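Local coordinates for DNA topoisomerase 2-associated protein PAT1 (Saccharomyces cerevisiae, PDB 5LMG) that activates mRNA decapping and represses translation, its C-terminal domain directly binding the Dcp2 decapping enzyme and the Xrn1 exonuclease, at residues A[53-56]-A[57-61]; A[79-83]-A[84-88]; A[184-187]-A[188-192]; A[329-332]-A[333-336]; A[337-340]-A[341-345]. The protein carries 2 engineered substitutions. One frame throughout, in Å; residues are numbered along the deposited sequence.

Interaction 1: A[53-56]-A[57-61]; sequences ELIE and TVYEE. With EDO (1,2-ethanediol), chain G; EDO (1,2-ethanediol), chain E.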
# COMPACT_ATOMS: atom_id res chain seq x y z
N GLU A 53 -14.56 -19.26 -16.18
CA GLU A 53 -16.00 -19.50 -16.33
C GLU A 53 -16.76 -18.69 -15.28
O GLU A 53 -17.79 -18.10 -15.60
CB GLU A 53 -16.33 -21.00 -16.22
CG GLU A 53 -17.76 -21.35 -16.57
CD GLU A 53 -18.25 -22.71 -16.11
OE1 GLU A 53 -18.15 -23.01 -14.90
OE2 GLU A 53 -18.77 -23.47 -16.96
N LEU A 54 -16.25 -18.66 -14.02
CA LEU A 54 -16.86 -17.90 -12.93
C LEU A 54 -16.90 -16.41 -13.23
O LEU A 54 -17.91 -15.78 -12.97
CB LEU A 54 -16.17 -18.16 -11.58
CG LEU A 54 -16.34 -19.54 -10.92
CD1 LEU A 54 -15.83 -19.51 -9.49
CD2 LEU A 54 -17.80 -20.04 -10.95
N ILE A 55 -15.80 -15.87 -13.81
CA ILE A 55 -15.67 -14.46 -14.20
C ILE A 55 -16.75 -14.12 -15.25
O ILE A 55 -17.45 -13.12 -15.08
CB ILE A 55 -14.22 -14.08 -14.65
CG1 ILE A 55 -13.23 -14.21 -13.46
CG2 ILE A 55 -14.16 -12.65 -15.23
CD1 ILE A 55 -11.74 -14.25 -13.83
N GLU A 56 -16.92 -14.98 -16.28
CA GLU A 56 -17.92 -14.82 -17.35
C GLU A 56 -19.34 -14.76 -16.78
O GLU A 56 -20.12 -13.90 -17.19
CB GLU A 56 -17.82 -15.92 -18.44
CG GLU A 56 -16.52 -15.94 -19.24
CD GLU A 56 -15.95 -14.60 -19.67
OE1 GLU A 56 -16.66 -13.84 -20.37
OE2 GLU A 56 -14.79 -14.30 -19.29
N THR A 57 -19.64 -15.65 -15.81
CA THR A 57 -20.91 -15.71 -15.08
C THR A 57 -21.12 -14.38 -14.31
O THR A 57 -22.19 -13.79 -14.42
CB THR A 57 -20.95 -16.95 -14.17
OG1 THR A 57 -20.85 -18.12 -14.98
CG2 THR A 57 -22.21 -17.04 -13.32
N VAL A 58 -20.08 -13.90 -13.59
CA VAL A 58 -20.12 -12.63 -12.84
C VAL A 58 -20.47 -11.46 -13.78
O VAL A 58 -21.36 -10.66 -13.44
CB VAL A 58 -18.84 -12.36 -12.00
CG1 VAL A 58 -18.81 -10.93 -11.47
CG2 VAL A 58 -18.72 -13.36 -10.85
N TYR A 59 -19.81 -11.37 -14.95
CA TYR A 59 -20.06 -10.35 -15.98
C TYR A 59 -21.52 -10.40 -16.47
O TYR A 59 -22.18 -9.37 -16.54
CB TYR A 59 -19.06 -10.46 -17.15
CG TYR A 59 -17.81 -9.62 -16.92
CD1 TYR A 59 -16.88 -9.97 -15.95
CD2 TYR A 59 -17.59 -8.45 -17.65
CE1 TYR A 59 -15.75 -9.19 -15.71
CE2 TYR A 59 -16.47 -7.66 -17.42
CZ TYR A 59 -15.56 -8.02 -16.43
OH TYR A 59 -14.46 -7.24 -16.18
N GLU A 60 -22.05 -11.62 -16.73
CA GLU A 60 -23.43 -11.81 -17.19
C GLU A 60 -24.42 -11.27 -16.15
O GLU A 60 -25.33 -10.52 -16.52
CB GLU A 60 -23.72 -13.29 -17.47
CG GLU A 60 -23.16 -13.79 -18.79
CD GLU A 60 -23.19 -15.30 -19.00
OE1 GLU A 60 -23.50 -16.04 -18.04
OE2 GLU A 60 -22.88 -15.74 -20.13
N GLU A 61 -24.20 -11.59 -14.87
CA GLU A 61 -25.04 -11.14 -13.76
C GLU A 61 -24.99 -9.62 -13.56
O GLU A 61 -26.03 -9.01 -13.30
CB GLU A 61 -24.75 -11.89 -12.46
CG GLU A 61 -24.91 -13.41 -12.53
CD GLU A 61 -26.28 -14.00 -12.83
OE1 GLU A 61 -27.27 -13.24 -12.97
OE2 GLU A 61 -26.36 -15.25 -12.91
C1 EDO G . -30.75 -14.65 -14.67
O1 EDO G . -30.81 -14.68 -16.09
C2 EDO G . -29.70 -15.67 -14.17
O2 EDO G . -29.66 -15.65 -12.75
C1 EDO E . -24.68 -19.59 -18.98
O1 EDO E . -25.12 -20.72 -18.23
C2 EDO E . -23.47 -20.00 -19.86
O2 EDO E . -23.03 -18.88 -20.61
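Glu53 O takes two bonds from one residue, Thr57. The amide Thr57 N donates to Glu53 O at 3.1 Å, the ordinary i to i+4 bond of a helix. The hydroxyl Thr57 OG1 also donates to Glu53 O, and it comes from the opposite face of the carbonyl plane, about 35° out of it. The torsion explains this second bond: OG1 lies beside the backbone N of Thr57 (chi1 -61°), and from there it leans back over the preceding turn. The hydroxyl thus finds its acceptor within its own helix.

The same spacing repeats along the chain. Val58 N binds Leu54 O, Tyr59 N binds Ile55 O at 2.9 Å, and Glu60 N binds Glu56 O. These residues form two turns of the long helix 48-70, part of a mainly helical array whose sequence family belongs to the TPR clan. Ile55 and Tyr59 leave the helix on one flank and run alongside each other. Ile55 CG2 touches the ring at Tyr59 CE1, 3.8 Å away, while Ile55 O sits near the ring plane at its edge, 3.3 Å from Tyr59 CD1.

Helix 103-114 packs against this flank. Its Lys104 forms a salt bridge with Glu56 OE1, accepts a hydrogen bond from Tyr59 OH through its carbonyl, and makes a cation-pi contact with the Tyr59 ring. Val58 CG2 rests 3.3 Å from Leu54 O, and its side chain also meets Leu84 and Ile112. On another side, Glu60 OE2 accepts a weak bond from an ethanediol O2 at 3.2 Å, a molecule probably left from crystallisation.

Interaction 2: A[79-83]-A[84-88]; sequences AMWEA and LHIDD
The indole of Trp81 carries a water over the centre of one face, and Asp87 OD2 lies at its edge, 4.1 Å from Trp81 CZ2. The carboxylate is turned 70° from the ring. Ile86 CG2 comes to 3.9 Å from Trp81 CH2, and Leu84 CD1 approaches Trp81 CE3; both side chains cross the indole at about a right angle. The His85 ring has Glu82 O over one face and Ala83 O in its plane at the edge. There His85 ND1 gives Ala83 O a weak bond of 3.2 Å.

The water also ties the backbone together. It donates to Trp81 O at 2.7 Å and accepts from Ile86 N at 2.9 Å. Leu84 N donates to the same Trp81 O. With a leucine in place of Trp81, the water would probably lose its aromatic cover and Ile86 its broad packing partner.

Gln120, Lys123 and Ile124 of helix 118-130 also pack on the indole. His85, the first residue to leave helical angles, has positive phi (56°), and its N makes a weak bond to Glu82 O. At the end of helix 78-82 a type I beta turn runs from Glu82 to His85 and leads into the loop before helix 95-99.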
# COMPACT_ATOMS: atom_id res chain seq x y z
N ALA A 79 -28.30 -13.68 -7.28
CA ALA A 79 -27.59 -14.50 -8.27
C ALA A 79 -26.15 -14.02 -8.46
O ALA A 79 -25.25 -14.86 -8.52
CB ALA A 79 -28.34 -14.51 -9.59
N MET A 80 -25.92 -12.68 -8.49
CA MET A 80 -24.57 -12.11 -8.64
C MET A 80 -23.71 -12.42 -7.40
O MET A 80 -22.56 -12.85 -7.56
CB MET A 80 -24.65 -10.60 -8.92
CG MET A 80 -23.28 -9.95 -9.18
SD MET A 80 -22.46 -9.34 -7.69
CE MET A 80 -23.41 -7.86 -7.36
N TRP A 81 -24.27 -12.18 -6.18
CA TRP A 81 -23.59 -12.46 -4.91
C TRP A 81 -23.18 -13.93 -4.84
O TRP A 81 -22.02 -14.22 -4.54
CB TRP A 81 -24.44 -12.05 -3.69
CG TRP A 81 -23.87 -12.50 -2.37
CD1 TRP A 81 -24.32 -13.53 -1.59
CD2 TRP A 81 -22.68 -12.00 -1.72
NE1 TRP A 81 -23.52 -13.67 -0.48
CE2 TRP A 81 -22.50 -12.76 -0.54
CE3 TRP A 81 -21.76 -10.99 -2.03
CZ2 TRP A 81 -21.44 -12.52 0.34
CZ3 TRP A 81 -20.72 -10.74 -1.14
CH2 TRP A 81 -20.56 -11.50 0.03
N GLU A 82 -24.10 -14.85 -5.18
CA GLU A 82 -23.86 -16.29 -5.19
C GLU A 82 -22.77 -16.71 -6.20
O GLU A 82 -21.97 -17.58 -5.90
CB GLU A 82 -25.16 -17.08 -5.41
CG GLU A 82 -25.99 -17.23 -4.15
CD GLU A 82 -27.19 -18.14 -4.29
OE1 GLU A 82 -27.00 -19.38 -4.40
OE2 GLU A 82 -28.33 -17.63 -4.28
N ALA A 83 -22.72 -16.03 -7.37
CA ALA A 83 -21.72 -16.28 -8.43
C ALA A 83 -20.28 -15.87 -8.02
O ALA A 83 -19.33 -16.24 -8.72
CB ALA A 83 -22.13 -15.58 -9.71
N LEU A 84 -20.11 -15.16 -6.89
CA LEU A 84 -18.82 -14.71 -6.36
C LEU A 84 -18.08 -15.74 -5.48
O LEU A 84 -16.86 -15.64 -5.32
CB LEU A 84 -18.95 -13.37 -5.61
CG LEU A 84 -19.32 -12.11 -6.38
CD1 LEU A 84 -19.52 -10.95 -5.43
CD2 LEU A 84 -18.25 -11.74 -7.40
N HIS A 85 -18.83 -16.70 -4.89
CA HIS A 85 -18.33 -17.80 -4.03
C HIS A 85 -17.51 -17.34 -2.82
O HIS A 85 -16.48 -17.95 -2.51
CB HIS A 85 -17.53 -18.82 -4.88
CG HIS A 85 -18.36 -19.56 -5.88
ND1 HIS A 85 -18.80 -18.94 -7.04
CD2 HIS A 85 -18.78 -20.84 -5.88
CE1 HIS A 85 -19.49 -19.86 -7.69
NE2 HIS A 85 -19.50 -21.02 -7.03
N ILE A 86 -17.94 -16.26 -2.14
CA ILE A 86 -17.24 -15.73 -0.96
C ILE A 86 -17.39 -16.67 0.26
O ILE A 86 -16.39 -16.94 0.93
CB ILE A 86 -17.62 -14.24 -0.67
CG1 ILE A 86 -16.69 -13.29 -1.42
CG2 ILE A 86 -17.62 -13.89 0.84
CD1 ILE A 86 -17.30 -12.63 -2.53
N ASP A 87 -18.61 -17.18 0.50
CA ASP A 87 -18.91 -18.10 1.62
C ASP A 87 -18.53 -19.57 1.31
O ASP A 87 -18.77 -20.46 2.14
CB ASP A 87 -20.37 -17.97 2.07
CG ASP A 87 -20.71 -16.63 2.72
OD1 ASP A 87 -19.97 -16.22 3.65
OD2 ASP A 87 -21.74 -16.03 2.34
N ASP A 88 -17.91 -19.81 0.14
CA ASP A 88 -17.45 -21.12 -0.33
C ASP A 88 -16.09 -21.48 0.32
O ASP A 88 -15.07 -20.84 0.03
CB ASP A 88 -17.38 -21.11 -1.87
CG ASP A 88 -17.07 -22.45 -2.50
OD1 ASP A 88 -15.88 -22.84 -2.50
OD2 ASP A 88 -17.99 -23.07 -3.06
O HOH W 1 -20.53 -14.97 -2.41

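Interaction 3: A[184-187]-A[188-192]; sequences LLLQ and LIRNN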
# COMPACT_ATOMS: atom_id res chain seq x y z
N LEU A 184 -10.76 -6.26 10.86
CA LEU A 184 -9.94 -6.40 9.65
C LEU A 184 -8.45 -6.44 9.95
O LEU A 184 -7.72 -7.21 9.33
CB LEU A 184 -10.26 -5.31 8.60
CG LEU A 184 -11.69 -5.27 8.02
CD1 LEU A 184 -11.87 -4.08 7.11
CD2 LEU A 184 -12.02 -6.55 7.25
N LEU A 185 -8.00 -5.65 10.94
CA LEU A 185 -6.60 -5.61 11.38
C LEU A 185 -6.19 -6.95 11.98
O LEU A 185 -5.11 -7.47 11.66
CB LEU A 185 -6.40 -4.49 12.42
CG LEU A 185 -6.13 -3.11 11.85
CD1 LEU A 185 -6.57 -2.03 12.84
CD2 LEU A 185 -4.67 -2.94 11.48
N LEU A 186 -7.06 -7.53 12.82
CA LEU A 186 -6.86 -8.83 13.45
C LEU A 186 -6.84 -9.93 12.40
O LEU A 186 -6.00 -10.82 12.50
CB LEU A 186 -7.93 -9.12 14.52
CG LEU A 186 -7.76 -8.40 15.87
CD1 LEU A 186 -8.99 -8.60 16.75
CD2 LEU A 186 -6.49 -8.86 16.58
N GLN A 187 -7.71 -9.83 11.36
CA GLN A 187 -7.73 -10.78 10.24
C GLN A 187 -6.37 -10.80 9.54
O GLN A 187 -5.84 -11.87 9.24
CB GLN A 187 -8.84 -10.43 9.22
CG GLN A 187 -10.26 -10.80 9.63
CD GLN A 187 -10.57 -12.28 9.61
OE1 GLN A 187 -10.13 -13.03 8.73
NE2 GLN A 187 -11.38 -12.72 10.57
N LEU A 188 -5.77 -9.61 9.32
CA LEU A 188 -4.47 -9.45 8.68
C LEU A 188 -3.32 -10.06 9.51
O LEU A 188 -2.56 -10.87 8.99
CB LEU A 188 -4.23 -7.95 8.40
CG LEU A 188 -2.89 -7.58 7.78
CD1 LEU A 188 -3.09 -6.83 6.49
CD2 LEU A 188 -2.07 -6.75 8.75
N ILE A 189 -3.22 -9.67 10.79
CA ILE A 189 -2.15 -10.08 11.72
C ILE A 189 -2.18 -11.59 12.05
O ILE A 189 -1.12 -12.22 12.12
CB ILE A 189 -2.23 -9.17 12.99
CG1 ILE A 189 -1.97 -7.68 12.63
CG2 ILE A 189 -1.28 -9.60 14.09
CD1 ILE A 189 -2.64 -6.64 13.64
N ARG A 190 -3.38 -12.17 12.23
CA ARG A 190 -3.54 -13.58 12.60
C ARG A 190 -3.40 -14.60 11.47
O ARG A 190 -3.02 -15.74 11.73
CB ARG A 190 -4.89 -13.80 13.31
CG ARG A 190 -4.96 -13.13 14.66
CD ARG A 190 -6.33 -13.30 15.28
NE ARG A 190 -6.34 -12.83 16.66
CZ ARG A 190 -7.44 -12.52 17.34
NH1 ARG A 190 -8.63 -12.62 16.76
NH2 ARG A 190 -7.35 -12.11 18.60
N ASN A 191 -3.72 -14.21 10.23
CA ASN A 191 -3.72 -15.14 9.10
C ASN A 191 -2.55 -14.99 8.13
O ASN A 191 -2.48 -15.71 7.13
CB ASN A 191 -5.05 -15.03 8.35
CG ASN A 191 -6.22 -15.41 9.24
OD1 ASN A 191 -6.47 -16.58 9.52
ND2 ASN A 191 -6.91 -14.41 9.77
N ASN A 192 -1.63 -14.05 8.42
CA ASN A 192 -0.51 -13.77 7.53
C ASN A 192 0.77 -13.49 8.28
O ASN A 192 0.74 -12.98 9.40
CB ASN A 192 -0.82 -12.51 6.69
CG ASN A 192 -2.06 -12.60 5.85
OD1 ASN A 192 -2.05 -13.20 4.77
ND2 ASN A 192 -3.15 -12.02 6.33
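Leu184 O, Leu185 O and Leu186 O accept in turn from Leu188 N, Ile189 N and Arg190 N. These are regular i to i+4 bonds, and the middle one, Ile189 N to Leu185 O, is 3.0 Å long with an angle of 167° at the hydrogen. Residues 184-191 belong to the last turns of helix 178-191, one helix of the mainly helical Pat1 C-terminal domain. The pattern then slackens. Asn191 N reaches Gln187 O only through a weak bond of 3.3 Å.

The side chain of Asn191 makes up for this. Its CG lies beside the backbone N (chi1 -61°), which turns the amide back along the helix. Asn191 ND2 then donates to Gln187 O at 2.8 Å, in the carbonyl plane and on a lone pair.

Leu186 and Arg190 pack along one flank, their side chains alongside each other. Leu186 CD2 lies over the centre of one face of the guanidinium, 3.9 Å from Arg190 CZ. The arginine chain is extended from CG to NE, and Arg190 CG passes 3.3 Å from Leu186 O. Leu186 also touches Ile238 of helix 234-246.

The leucines on the inner side join several helices. Leu184 and Leu188 meet helices 118-130 and 201-216, and Leu185 packs on Trp235 and Ile238.

Asn192 follows with an extended backbone, and its amide also folds back. Asn192 OD1 is hydrogen-bonded to Ser133 OG. Asn192 ND2 donates both to Phe129 O and to Leu188 O, the latter at 3.0 Å, on a lone pair in the carbonyl plane.

Interaction 4: A[329-332]-A[333-336]; sequences QELD and TELK
Lys336 NZ and Asp332 OD2 form a salt bridge of 2.8 Å, and NZ donates to the syn lone pair of that oxygen. The two residues are one helical turn apart. Asp332 CG stands anti to the backbone N (chi1 -175°), which carries the carboxylate toward the following turn. The straight lysine chain brings NZ to that carboxylate. Lys336 CG also lies 3.4 Å from Asp332 O. An alanine at Asp332 is likely to leave the Lys336 ammonium without its mate and free the end of that chain to swing.

Gln329 O has two donors, both from Thr333. Thr333 N and Thr333 OG1 each lie 3.0 Å from Gln329 O and reach it from opposite faces of its plane. The threonine hydroxyl is therefore satisfied by the backbone one turn back. Next along, Glu330 O accepts from Glu334 N at 2.9 Å, Leu331 O from Leu335 N, and Asp332 O from Lys336 N. These residues open helix 329-355, the last helix of the chain, ahead of a small two-stranded sheet. It pairs with the long helix 290-322. Leu331 and Leu335 face Leu321 of that partner, and Ser328 OG weakly accepts from Leu331 N.

Glu330 and Glu334 bring two acceptors together. Glu330 OE1 and Glu334 OE1 are 2.9 Å apart, with their carboxylate planes turned 33° from each other. A chain bent at chi2 (-72°) puts the Glu330 group there. Two charges this close would probably repel. Glu334 CG also packs on Glu330 OE1, at 3.5 Å.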
# COMPACT_ATOMS: atom_id res chain seq x y z
N GLN A 329 16.78 25.27 -23.70
CA GLN A 329 15.50 24.73 -23.22
C GLN A 329 15.72 23.36 -22.56
O GLN A 329 15.07 23.06 -21.56
CB GLN A 329 14.49 24.63 -24.37
CG GLN A 329 13.03 24.69 -23.93
CD GLN A 329 12.13 25.01 -25.10
OE1 GLN A 329 11.60 24.11 -25.76
NE2 GLN A 329 11.95 26.29 -25.39
N GLU A 330 16.67 22.56 -23.09
CA GLU A 330 17.00 21.25 -22.54
C GLU A 330 17.62 21.35 -21.13
O GLU A 330 17.24 20.57 -20.26
CB GLU A 330 17.87 20.43 -23.50
CG GLU A 330 17.68 18.92 -23.35
CD GLU A 330 18.26 18.30 -22.09
OE1 GLU A 330 19.36 18.72 -21.66
OE2 GLU A 330 17.57 17.45 -21.48
N LEU A 331 18.54 22.33 -20.90
CA LEU A 331 19.15 22.56 -19.59
C LEU A 331 18.10 23.04 -18.57
O LEU A 331 18.16 22.65 -17.40
CB LEU A 331 20.34 23.54 -19.68
CG LEU A 331 21.12 23.84 -18.37
CD1 LEU A 331 21.62 22.55 -17.68
CD2 LEU A 331 22.27 24.78 -18.63
N ASP A 332 17.12 23.86 -19.02
CA ASP A 332 16.00 24.33 -18.20
C ASP A 332 15.10 23.14 -17.80
O ASP A 332 14.59 23.10 -16.67
CB ASP A 332 15.18 25.41 -18.94
CG ASP A 332 14.08 26.01 -18.08
OD1 ASP A 332 14.41 26.73 -17.10
OD2 ASP A 332 12.89 25.75 -18.37
N THR A 333 14.91 22.18 -18.73
CA THR A 333 14.15 20.95 -18.47
C THR A 333 14.91 20.11 -17.43
O THR A 333 14.29 19.61 -16.51
CB THR A 333 13.84 20.19 -19.77
OG1 THR A 333 13.05 21.04 -20.60
CG2 THR A 333 13.07 18.89 -19.52
N GLU A 334 16.26 20.01 -17.57
CA GLU A 334 17.16 19.30 -16.64
C GLU A 334 17.04 19.86 -15.22
O GLU A 334 16.85 19.10 -14.28
CB GLU A 334 18.62 19.38 -17.10
CG GLU A 334 19.02 18.40 -18.20
CD GLU A 334 20.52 18.31 -18.39
OE1 GLU A 334 21.04 18.93 -19.34
OE2 GLU A 334 21.18 17.64 -17.56
N LEU A 335 17.13 21.21 -15.09
CA LEU A 335 17.03 21.91 -13.81
C LEU A 335 15.68 21.72 -13.13
O LEU A 335 15.65 21.50 -11.92
CB LEU A 335 17.35 23.40 -13.94
CG LEU A 335 18.82 23.78 -13.88
CD1 LEU A 335 19.05 25.14 -14.48
CD2 LEU A 335 19.36 23.74 -12.44
N LYS A 336 14.57 21.80 -13.90
CA LYS A 336 13.21 21.62 -13.40
C LYS A 336 13.02 20.20 -12.87
O LYS A 336 12.40 20.02 -11.82
CB LYS A 336 12.17 21.95 -14.49
CG LYS A 336 11.89 23.44 -14.57
CD LYS A 336 11.08 23.81 -15.79
CE LYS A 336 10.79 25.29 -15.81
NZ LYS A 336 10.32 25.75 -17.14

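Interaction 5: A[337-340]-A[341-345]; sequences SIIY and NKEKL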
# COMPACT_ATOMS: atom_id res chain seq x y z
N SER A 337 13.62 19.21 -13.55
CA SER A 337 13.61 17.80 -13.19
C SER A 337 14.38 17.56 -11.87
O SER A 337 13.95 16.75 -11.05
CB SER A 337 14.24 16.98 -14.31
OG SER A 337 14.11 15.60 -14.04
N ILE A 338 15.53 18.24 -11.69
CA ILE A 338 16.39 18.13 -10.50
C ILE A 338 15.67 18.71 -9.28
O ILE A 338 15.58 18.02 -8.27
CB ILE A 338 17.82 18.71 -10.72
CG1 ILE A 338 18.63 17.83 -11.72
CG2 ILE A 338 18.58 18.86 -9.39
CD1 ILE A 338 19.86 18.46 -12.31
N ILE A 339 15.14 19.95 -9.40
CA ILE A 339 14.39 20.66 -8.35
C ILE A 339 13.17 19.84 -7.90
O ILE A 339 12.93 19.74 -6.69
CB ILE A 339 14.03 22.12 -8.76
CG1 ILE A 339 15.31 22.96 -9.04
CG2 ILE A 339 13.13 22.82 -7.70
CD1 ILE A 339 15.11 24.25 -9.87
N TYR A 340 12.41 19.27 -8.88
CA TYR A 340 11.22 18.44 -8.63
C TYR A 340 11.57 17.21 -7.78
O TYR A 340 10.88 16.95 -6.79
CB TYR A 340 10.51 18.03 -9.93
CG TYR A 340 9.54 16.88 -9.76
CD1 TYR A 340 8.28 17.08 -9.20
CD2 TYR A 340 9.89 15.58 -10.14
CE1 TYR A 340 7.40 16.02 -9.00
CE2 TYR A 340 9.01 14.51 -9.95
CZ TYR A 340 7.77 14.74 -9.38
OH TYR A 340 6.90 13.69 -9.20
N ASN A 341 12.62 16.47 -8.18
CA ASN A 341 13.07 15.28 -7.47
C ASN A 341 13.68 15.60 -6.10
O ASN A 341 13.45 14.84 -5.15
CB ASN A 341 13.99 14.44 -8.34
CG ASN A 341 13.18 13.64 -9.33
OD1 ASN A 341 12.48 12.69 -8.96
ND2 ASN A 341 13.19 14.07 -10.58
N LYS A 342 14.35 16.75 -5.97
CA LYS A 342 14.92 17.21 -4.70
C LYS A 342 13.80 17.51 -3.68
O LYS A 342 13.82 16.98 -2.57
CB LYS A 342 15.82 18.44 -4.91
CG LYS A 342 16.47 18.97 -3.63
CD LYS A 342 16.98 20.40 -3.81
CE LYS A 342 15.86 21.41 -3.83
NZ LYS A 342 16.37 22.81 -3.87
N GLU A 343 12.81 18.31 -4.10
CA GLU A 343 11.66 18.70 -3.26
C GLU A 343 10.80 17.51 -2.89
O GLU A 343 10.27 17.46 -1.78
CB GLU A 343 10.84 19.81 -3.93
CG GLU A 343 11.56 21.15 -3.94
CD GLU A 343 10.88 22.31 -4.65
OE1 GLU A 343 9.92 22.08 -5.41
OE2 GLU A 343 11.35 23.46 -4.46
N LYS A 344 10.70 16.52 -3.80
CA LYS A 344 9.93 15.30 -3.59
C LYS A 344 10.52 14.53 -2.39
O LYS A 344 9.76 14.15 -1.50
CB LYS A 344 9.90 14.43 -4.86
CG LYS A 344 9.03 13.18 -4.70
CD LYS A 344 8.92 12.35 -5.98
CE LYS A 344 7.95 11.20 -5.82
NZ LYS A 344 8.42 10.19 -4.83
N LEU A 345 11.87 14.32 -2.38
CA LEU A 345 12.59 13.63 -1.31
C LEU A 345 12.42 14.35 0.04
O LEU A 345 12.16 13.68 1.03
CB LEU A 345 14.09 13.43 -1.65
CG LEU A 345 14.42 12.51 -2.84
CD1 LEU A 345 15.92 12.54 -3.18
CD2 LEU A 345 13.93 11.07 -2.60
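Asn341 holds Ser337 O twice. Its side-chain ND2 donates at 2.8 Å to Ser337 O, and its backbone N donates to the same oxygen at 3.2 Å. The two donors come from opposite faces of the carbonyl plane. The amide is brought there because CG lies beside the backbone N (chi1 -78°). Tyr340 crosses this amide obliquely, with ring and amide planes 76° apart and Asn341 ND2 3.7 Å from Tyr340 CD2.

Tyr340 also keeps company with the lysine one turn on, and Tyr340 OH lies 4.0 Å from Lys344 CD. On another flank Ile339 and Glu343 are neighbours. Ile339 CG2 touches Glu343 CD at 3.8 Å, and Glu343 CG passes close to Ile339 O.

Backbone bonds set these spacings: Lys342 N to Ile338 O, Glu343 N to Ile339 O at 3.0 Å, and Lys344 N to Tyr340 O. Further out, the lysine ends find partners beyond the two segments. Lys344 NZ forms salt bridges with Asp273 and Asp348, and Lys342 NZ with Glu318 of helix 290-322. Ile338 and Ile339 also pack on Glu318. Helices 290-322 and 329-355, consecutive and packed against each other, form a helical hairpin.

All five contacts are short helical stretches or a helix end, and they follow one another along the chain. Interactions 1 and 2 touch, with centres 11 Å apart: helix 48-70 packs against helix 78-82 and its turn, with Val58 CG2 3.6 Å from Ala83 O and Leu54 meeting His85. Interaction 3, on helix 178-191, lies nearer the middle of the chain, its centre about 23 Å from that of interaction 2. Interactions 4 and 5 are consecutive parts of helix 329-355, with centres 13 Å apart. The centre of interaction 5 lies about 46 Å from that of interaction 1, across the chain's centre. The series thus samples an elongated helical array from one end to the other.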